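Local coordinates for protein 16S rRNA methyltransferase (Streptomyces sp. DSM 40477, PDB 3MQ2) that methylates the N1 position of adenine 1408 in 16S rRNA with S-adenosyl-L-methionine, conferring resistance to aminoglycosides such as kanamycin, neomycin and apramycin, at residues 87-90 against 91-94; 14-17 against 18-21; 43-46 against 47-51. All coordinates share one frame; numbering follows the deposited sequence.

All three contacts are local, made where the chain turns at the end of a strand or helix of the methyltransferase. Contact 1 is partly buried and follows strand 83-87, where it grips the adenine of the bound ligand. Contacts 2 and 3 lie at the surface: residues 14-21 start helix 17-24, and residues 43-51 finish helix 40-48. They show a helix start and, in another helix, a helix finish, capped differently: a serine hydroxyl receives a backbone N-H at the start, and an asparagine amide gives one to a carbonyl at the finish. Strand 83-87 is common ground, since Phe15 and Phe20 of contact 2 and Tyr43 and Ala46 of contact 3 pack on it.

Contact 1. Residues 87-90 against 91-94; sequences WATA and ERLP. With SAH (S-adenosyl-L-homocysteine), chain C.
The loop after strand 83-87 lines the adenine end of the cofactor pocket, folding back through a beta turn from Thr89 to Arg92, with helical backbone angles at Ala90 and Glu91. The turn is held twice at the amide of Arg92. Thr89 OG1 accepts from Arg92 N at 3.0 Å, and Thr89 O takes a weak bond from the same N-H. Thr89 can do this because OG1 sits between its own N and carbonyl carbon (chi1 67°), which sets it toward the Arg92 amide. One water ties the two limbs further: it accepts from Thr89 N at 2.9 Å and donates to Arg92 O at 2.9 Å.

Ala88 and Pro94 make an apolar contact, with Ala88 CB lying 3.8 Å from Pro94 CD. Leu93 CG lies against the carbonyl oxygen of Ala90, 3.5 Å from Ala90 O, while the side chain also meets Leu57 and Met126.

The same turn reads the adenine. Ala90 N donates to N1 of S-adenosyl-L-homocysteine at 2.6 Å, nearly straight at 163°. The chain of Glu91 bends at chi2 (87°), bringing OE1 to accept from the ligand N6 at 2.8 Å; its other oxygen, OE2, is hydrogen-bonded to Ser110 OG, which probably fixes the carboxylate's rotation. Asp58, at the end of the neighbouring strand, bonds the same ligand. An adenine edge matched by a backbone N-H and an acidic side chain, in the loop after the third strand in chain order of the parallel part of the sheet, is consistent with Rossmann-like methyltransferases.

Contact 2. Residues 14-17 against 18-21; sequences EFSD and AEFE
The Phe15 ring meets Glu19 at its edge: Glu19 CB lies in the ring plane, 4.0 Å from Phe15 CD2. The two side chains cross at about a right angle, and the carboxylate is turned 63° from the ring. At the next ring carbon, CE2, Phe20 CB comes within 4.0 Å. Leu84 and Leu86 of strand 83-87, with Met4, also pack on Phe15.

The first turn of helix 17-24 begins here, with Ser16 as its N-cap. Ser16 OG, held between its backbone N and carbonyl carbon (chi1 66°), accepts from Glu19 N at 3.1 Å with an N-H...O angle of 150°. Ser16 O then receives Phe20 N at 3.1 Å, and Asp17 O receives Glu21 N at 2.9 Å, the first regular bonds of the helix. Glu19 OE2 stays 4.2 Å from Ser16 N, too far for the return bond of a capping box.

Farther along, Glu21 forms a salt bridge with Arg24. The chemistry is thus a serine N-cap without the reciprocal bond of a capping box, beside an apolar patch; the acidic Asp17 and Glu19 in this first turn would probably be stabilised by the N-terminal end of the helix dipole.

Contact 3. Residues 43-46 against 47-51; sequences YKVA and RQNPS
Tyr43 and Arg47 run side by side, pointing the same way, along the last turns of helix 40-48 in the beta-alpha-beta unit that joins strand 29-34 to strand 52-58. The ring and the guanidinium are steeply inclined to each other, their planes 71° apart. Arg47 bends at both chi2 and chi3, which brings its end alongside the tyrosine and sets NH2 2.7 Å from Tyr43 OH. The hydroxyl is hydrogen-bonded to Gly78 O, so it joins the helix to the loop before strand 83-87. The ring itself packs on Leu83, Tyr85 and Ile67.

One residue along, Lys44 and Gln48 cross at a slant. Lys44 is fully extended and is hydrogen-bonded through NZ to Gly191 O; the amide of Gln48 meets the aliphatic part of the chain, with Gln48 CD 3.8 Å from Lys44 CG. The backbone here keeps its helical pattern: Arg47 N donates to Tyr43 O at 2.9 Å, and Gln48 N to Lys44 O at 2.9 Å. Val45 and Ala46 turn their side chains to Val54 of the sheet.

At the C-terminal end the pattern breaks. Asn49 is the first residue to leave helical angles, and the backbone bonds from its N to Val45 O and Ala46 O are both weak. Its side chain probably compensates. With CG placed beside the backbone N, the amide reaches back over the last turn while OD1 accepts from Arg52 NH1. ND2 donates to Val45 O at 2.8 Å, almost straight at 164°, and that oxygen lies in the plane of the Asn49 amide.

Contact 1. Residues 87-90 against 91-94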
loop_
_atom_site.group_PDB
_atom_site.type_symbol
_atom_site.label_atom_id
_atom_site.label_comp_id
_atom_site.label_asym_id
_atom_site.label_seq_id
_atom_site.Cartn_x
_atom_site.Cartn_y
_atom_site.Cartn_z
ATOM N N TRP A 87 -11.886 5.783 -1.754
ATOM C CA TRP A 87 -11.748 5.843 -3.203
ATOM C C TRP A 87 -10.816 6.983 -3.533
ATOM O O TRP A 87 -11.179 8.140 -3.355
ATOM C CB TRP A 87 -13.118 6.147 -3.801
ATOM C CG TRP A 87 -13.239 6.034 -5.286
ATOM C CD1 TRP A 87 -12.440 5.323 -6.151
ATOM C CD2 TRP A 87 -14.254 6.653 -6.091
ATOM N NE1 TRP A 87 -12.915 5.462 -7.446
ATOM C CE2 TRP A 87 -14.018 6.269 -7.428
ATOM C CE3 TRP A 87 -15.343 7.480 -5.800
ATOM C CZ2 TRP A 87 -14.833 6.700 -8.479
ATOM C CZ3 TRP A 87 -16.153 7.904 -6.852
ATOM C CH2 TRP A 87 -15.889 7.519 -8.171
ATOM N N ALA A 88 -9.610 6.675 -3.993
ATOM C CA ALA A 88 -8.634 7.732 -4.254
ATOM C C ALA A 88 -7.447 7.192 -5.016
ATOM O O ALA A 88 -7.123 6.016 -4.909
ATOM C CB ALA A 88 -8.150 8.353 -2.939
ATOM N N THR A 89 -6.792 8.067 -5.775
ATOM C CA THR A 89 -5.556 7.693 -6.453
ATOM C C THR A 89 -4.344 8.127 -5.651
ATOM O O THR A 89 -4.423 9.019 -4.806
ATOM C CB THR A 89 -5.447 8.376 -7.820
ATOM O OG1 THR A 89 -5.294 9.787 -7.632
ATOM C CG2 THR A 89 -6.704 8.106 -8.642
ATOM N N ALA A 90 -3.199 7.526 -5.955
ATOM C CA ALA A 90 -1.961 7.944 -5.319
ATOM C C ALA A 90 -1.544 9.357 -5.734
ATOM O O ALA A 90 -0.821 10.036 -4.997
ATOM C CB ALA A 90 -0.841 6.939 -5.601
ATOM N N GLU A 91 -2.001 9.802 -6.904
ATOM C CA GLU A 91 -1.729 11.163 -7.359
ATOM C C GLU A 91 -2.509 12.197 -6.556
ATOM O O GLU A 91 -2.063 13.334 -6.386
ATOM C CB GLU A 91 -2.090 11.311 -8.841
ATOM C CG GLU A 91 -1.116 10.635 -9.803
ATOM C CD GLU A 91 -1.433 9.183 -10.078
ATOM O OE1 GLU A 91 -2.303 8.601 -9.390
ATOM O OE2 GLU A 91 -0.795 8.621 -10.994
ATOM N N ARG A 92 -3.693 11.809 -6.091
ATOM C CA ARG A 92 -4.564 12.711 -5.344
ATOM C C ARG A 92 -5.031 12.060 -4.056
ATOM O O ARG A 92 -6.197 11.714 -3.898
ATOM C CB ARG A 92 -5.775 13.115 -6.177
ATOM C CG ARG A 92 -5.451 14.015 -7.353
ATOM C CD ARG A 92 -6.743 14.424 -8.029
ATOM N NE ARG A 92 -6.530 15.412 -9.074
ATOM C CZ ARG A 92 -7.520 16.033 -9.699
ATOM N NH1 ARG A 92 -8.776 15.741 -9.387
ATOM N NH2 ARG A 92 -7.253 16.920 -10.642
ATOM N N LEU A 93 -4.098 11.893 -3.132
ATOM C CA LEU A 93 -4.394 11.201 -1.890
ATOM C C LEU A 93 -5.416 11.967 -1.054
ATOM O O LEU A 93 -5.508 13.191 -1.129
ATOM C CB LEU A 93 -3.100 11.001 -1.095
ATOM C CG LEU A 93 -2.170 9.978 -1.743
ATOM C CD1 LEU A 93 -0.767 10.093 -1.177
ATOM C CD2 LEU A 93 -2.709 8.573 -1.546
ATOM N N PRO A 94 -6.173 11.242 -0.226
ATOM C CA PRO A 94 -7.085 11.880 0.725
ATOM C C PRO A 94 -6.288 12.727 1.715
ATOM O O PRO A 94 -5.074 12.541 1.857
ATOM C CB PRO A 94 -7.729 10.687 1.454
ATOM C CG PRO A 94 -7.434 9.495 0.610
ATOM C CD PRO A 94 -6.139 9.780 -0.068
HETATM N N SAH C . -2.110 -4.273 -3.355
HETATM C CA SAH C . -3.208 -5.067 -3.878
HETATM C CB SAH C . -3.509 -4.704 -5.331
HETATM C CG SAH C . -2.274 -4.563 -6.213
HETATM S SD SAH C . -2.715 -4.507 -7.968
HETATM C C SAH C . -2.857 -6.538 -3.765
HETATM O O SAH C . -3.681 -7.410 -4.044
HETATM O OXT SAH C . -1.731 -6.869 -3.393
HETATM C "C5'" SAH C . -2.242 -2.759 -7.958
HETATM C "C4'" SAH C . -3.404 -1.859 -7.554
HETATM O "O4'" SAH C . -2.962 -0.517 -7.543
HETATM C "C3'" SAH C . -4.577 -1.914 -8.535
HETATM O "O3'" SAH C . -5.763 -2.159 -7.820
HETATM C "C2'" SAH C . -4.681 -0.536 -9.149
HETATM O "O2'" SAH C . -6.032 -0.133 -9.284
HETATM C "C1'" SAH C . -3.953 0.309 -8.123
HETATM N N9 SAH C . -3.311 1.510 -8.672
HETATM C C8 SAH C . -2.456 1.626 -9.737
HETATM N N7 SAH C . -2.106 2.938 -9.853
HETATM C C5 SAH C . -2.729 3.634 -8.866
HETATM C C6 SAH C . -2.736 4.975 -8.511
HETATM N N6 SAH C . -2.024 5.865 -9.196
HETATM N N1 SAH C . -3.486 5.373 -7.428
HETATM C C2 SAH C . -4.225 4.463 -6.703
HETATM N N3 SAH C . -4.228 3.134 -7.059
HETATM C C4 SAH C . -3.481 2.742 -8.119
HETATM O O HOH W 1 -8.169 10.631 -5.747
#

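Contact 2. Residues 14-17 against 18-21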
loop_
_atom_site.group_PDB
_atom_site.type_symbol
_atom_site.label_atom_id
_atom_site.label_comp_id
_atom_site.label_asym_id
_atom_site.label_seq_id
_atom_site.Cartn_x
_atom_site.Cartn_y
_atom_site.Cartn_z
ATOM N N GLU A 14 -19.030 10.442 0.996
ATOM C CA GLU A 14 -18.073 11.441 1.427
ATOM C C GLU A 14 -18.263 11.705 2.911
ATOM O O GLU A 14 -19.390 11.693 3.419
ATOM C CB GLU A 14 -18.236 12.739 0.625
ATOM C CG GLU A 14 -17.863 12.593 -0.842
ATOM C CD GLU A 14 -17.813 13.913 -1.599
ATOM O OE1 GLU A 14 -17.519 13.878 -2.811
ATOM O OE2 GLU A 14 -18.067 14.977 -0.997
ATOM N N PHE A 15 -17.162 11.945 3.607
ATOM C CA PHE A 15 -17.246 12.393 4.987
ATOM C C PHE A 15 -16.083 13.334 5.323
ATOM O O PHE A 15 -15.095 13.411 4.592
ATOM C CB PHE A 15 -17.323 11.202 5.948
ATOM C CG PHE A 15 -16.079 10.379 5.991
ATOM C CD1 PHE A 15 -15.773 9.508 4.962
ATOM C CD2 PHE A 15 -15.217 10.465 7.070
ATOM C CE1 PHE A 15 -14.616 8.741 5.000
ATOM C CE2 PHE A 15 -14.063 9.700 7.120
ATOM C CZ PHE A 15 -13.763 8.836 6.083
ATOM N N SER A 16 -16.207 14.051 6.428
ATOM C CA SER A 16 -15.312 15.171 6.695
ATOM C C SER A 16 -14.010 14.755 7.366
ATOM O O SER A 16 -13.935 13.718 8.026
ATOM C CB SER A 16 -16.024 16.209 7.564
ATOM O OG SER A 16 -16.303 15.676 8.846
ATOM N N ASP A 17 -12.981 15.574 7.189
ATOM C CA ASP A 17 -11.706 15.385 7.874
ATOM C C ASP A 17 -11.910 15.353 9.381
ATOM O O ASP A 17 -11.225 14.633 10.106
ATOM C CB ASP A 17 -10.747 16.524 7.527
ATOM C CG ASP A 17 -10.608 16.734 6.037
ATOM O OD1 ASP A 17 -10.907 15.793 5.275
ATOM O OD2 ASP A 17 -10.197 17.841 5.630
ATOM N N ALA A 18 -12.853 16.163 9.852
ATOM C CA ALA A 18 -13.162 16.232 11.274
ATOM C C ALA A 18 -13.702 14.896 11.780
ATOM O O ALA A 18 -13.376 14.458 12.883
ATOM C CB ALA A 18 -14.158 17.351 11.547
ATOM N N GLU A 19 -14.523 14.245 10.965
ATOM C CA GLU A 19 -15.048 12.933 11.312
ATOM C C GLU A 19 -13.931 11.885 11.326
ATOM O O GLU A 19 -13.906 10.990 12.179
ATOM C CB GLU A 19 -16.137 12.538 10.324
ATOM C CG GLU A 19 -16.864 11.258 10.664
ATOM C CD GLU A 19 -18.153 11.116 9.879
ATOM O OE1 GLU A 19 -18.725 10.006 9.872
ATOM O OE2 GLU A 19 -18.592 12.121 9.274
ATOM N N PHE A 20 -13.007 11.997 10.380
ATOM C CA PHE A 20 -11.864 11.097 10.361
ATOM C C PHE A 20 -11.027 11.269 11.617
ATOM O O PHE A 20 -10.590 10.292 12.216
ATOM C CB PHE A 20 -10.975 11.316 9.138
ATOM C CG PHE A 20 -9.773 10.422 9.122
ATOM C CD1 PHE A 20 -9.890 9.101 8.731
ATOM C CD2 PHE A 20 -8.538 10.886 9.537
ATOM C CE1 PHE A 20 -8.792 8.258 8.730
ATOM C CE2 PHE A 20 -7.425 10.045 9.541
ATOM C CZ PHE A 20 -7.559 8.731 9.139
ATOM N N GLU A 21 -10.801 12.518 12.013
ATOM C CA GLU A 21 -9.980 12.797 13.188
ATOM C C GLU A 21 -10.561 12.184 14.451
ATOM O O GLU A 21 -9.834 11.626 15.276
ATOM C CB GLU A 21 -9.782 14.300 13.364
ATOM C CG GLU A 21 -8.664 14.834 12.512
ATOM C CD GLU A 21 -7.427 13.962 12.604
ATOM O OE1 GLU A 21 -7.011 13.634 13.735
ATOM O OE2 GLU A 21 -6.887 13.591 11.544
#

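Contact 3. Residues 43-46 against 47-51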
loop_
_atom_site.group_PDB
_atom_site.type_symbol
_atom_site.label_atom_id
_atom_site.label_comp_id
_atom_site.label_asym_id
_atom_site.label_seq_id
_atom_site.Cartn_x
_atom_site.Cartn_y
_atom_site.Cartn_z
ATOM N N TYR A 43 -7.661 -5.935 5.350
ATOM C CA TYR A 43 -8.631 -6.634 6.181
ATOM C C TYR A 43 -7.871 -7.511 7.173
ATOM O O TYR A 43 -8.165 -7.508 8.371
ATOM C CB TYR A 43 -9.579 -7.474 5.325
ATOM C CG TYR A 43 -10.688 -8.109 6.127
ATOM C CD1 TYR A 43 -11.910 -7.468 6.290
ATOM C CD2 TYR A 43 -10.509 -9.348 6.730
ATOM C CE1 TYR A 43 -12.931 -8.045 7.029
ATOM C CE2 TYR A 43 -11.524 -9.928 7.478
ATOM C CZ TYR A 43 -12.733 -9.273 7.620
ATOM O OH TYR A 43 -13.748 -9.850 8.360
ATOM N N LYS A 44 -6.879 -8.244 6.675
ATOM C CA LYS A 44 -6.010 -9.012 7.569
ATOM C C LYS A 44 -5.298 -8.124 8.577
ATOM O O LYS A 44 -5.284 -8.420 9.769
ATOM C CB LYS A 44 -4.980 -9.842 6.793
ATOM C CG LYS A 44 -3.878 -10.407 7.705
ATOM C CD LYS A 44 -3.036 -11.460 7.006
ATOM C CE LYS A 44 -2.070 -12.148 7.969
ATOM N NZ LYS A 44 -1.340 -13.289 7.323
ATOM N N VAL A 45 -4.707 -7.025 8.109
ATOM C CA VAL A 45 -4.000 -6.134 9.017
ATOM C C VAL A 45 -4.918 -5.626 10.131
ATOM O O VAL A 45 -4.547 -5.659 11.308
ATOM C CB VAL A 45 -3.322 -4.966 8.270
ATOM C CG1 VAL A 45 -2.651 -3.998 9.251
ATOM C CG2 VAL A 45 -2.300 -5.506 7.280
ATOM N N ALA A 46 -6.120 -5.180 9.767
ATOM C CA ALA A 46 -7.056 -4.675 10.768
ATOM C C ALA A 46 -7.468 -5.778 11.744
ATOM O O ALA A 46 -7.544 -5.552 12.951
ATOM C CB ALA A 46 -8.284 -4.036 10.100
ATOM N N ARG A 47 -7.723 -6.973 11.217
ATOM C CA ARG A 47 -8.124 -8.102 12.044
ATOM C C ARG A 47 -7.052 -8.392 13.089
ATOM O O ARG A 47 -7.351 -8.639 14.267
ATOM C CB ARG A 47 -8.329 -9.335 11.168
ATOM C CG ARG A 47 -8.520 -10.622 11.947
ATOM C CD ARG A 47 -9.907 -10.692 12.539
ATOM N NE ARG A 47 -10.927 -10.833 11.504
ATOM C CZ ARG A 47 -12.233 -10.785 11.738
ATOM N NH1 ARG A 47 -12.682 -10.594 12.972
ATOM N NH2 ARG A 47 -13.091 -10.927 10.739
ATOM N N GLN A 48 -5.796 -8.347 12.657
ATOM C CA GLN A 48 -4.682 -8.744 13.515
ATOM C C GLN A 48 -4.148 -7.614 14.391
ATOM O O GLN A 48 -3.371 -7.854 15.322
ATOM C CB GLN A 48 -3.549 -9.324 12.673
ATOM C CG GLN A 48 -3.919 -10.625 11.985
ATOM C CD GLN A 48 -2.755 -11.243 11.241
ATOM O OE1 GLN A 48 -2.824 -12.394 10.807
ATOM N NE2 GLN A 48 -1.678 -10.481 11.089
ATOM N N ASN A 49 -4.568 -6.389 14.088
ATOM C CA ASN A 49 -4.127 -5.201 14.817
ATOM C C ASN A 49 -5.308 -4.348 15.295
ATOM O O ASN A 49 -5.518 -3.239 14.800
ATOM C CB ASN A 49 -3.213 -4.346 13.931
ATOM C CG ASN A 49 -1.938 -5.067 13.525
ATOM O OD1 ASN A 49 -0.925 -4.997 14.222
ATOM N ND2 ASN A 49 -1.976 -5.752 12.386
ATOM N N PRO A 50 -6.076 -4.855 16.272
ATOM C CA PRO A 50 -7.301 -4.209 16.765
ATOM C C PRO A 50 -7.092 -2.793 17.315
ATOM O O PRO A 50 -8.046 -2.023 17.371
ATOM C CB PRO A 50 -7.758 -5.146 17.895
ATOM C CG PRO A 50 -7.164 -6.465 17.546
ATOM C CD PRO A 50 -5.837 -6.154 16.924
ATOM N N SER A 51 -5.868 -2.456 17.710
ATOM C CA SER A 51 -5.600 -1.151 18.306
ATOM C C SER A 51 -5.142 -0.091 17.303
ATOM O O SER A 51 -4.899 1.057 17.678
ATOM C CB SER A 51 -4.564 -1.284 19.426
ATOM O OG SER A 51 -3.285 -1.563 18.890
#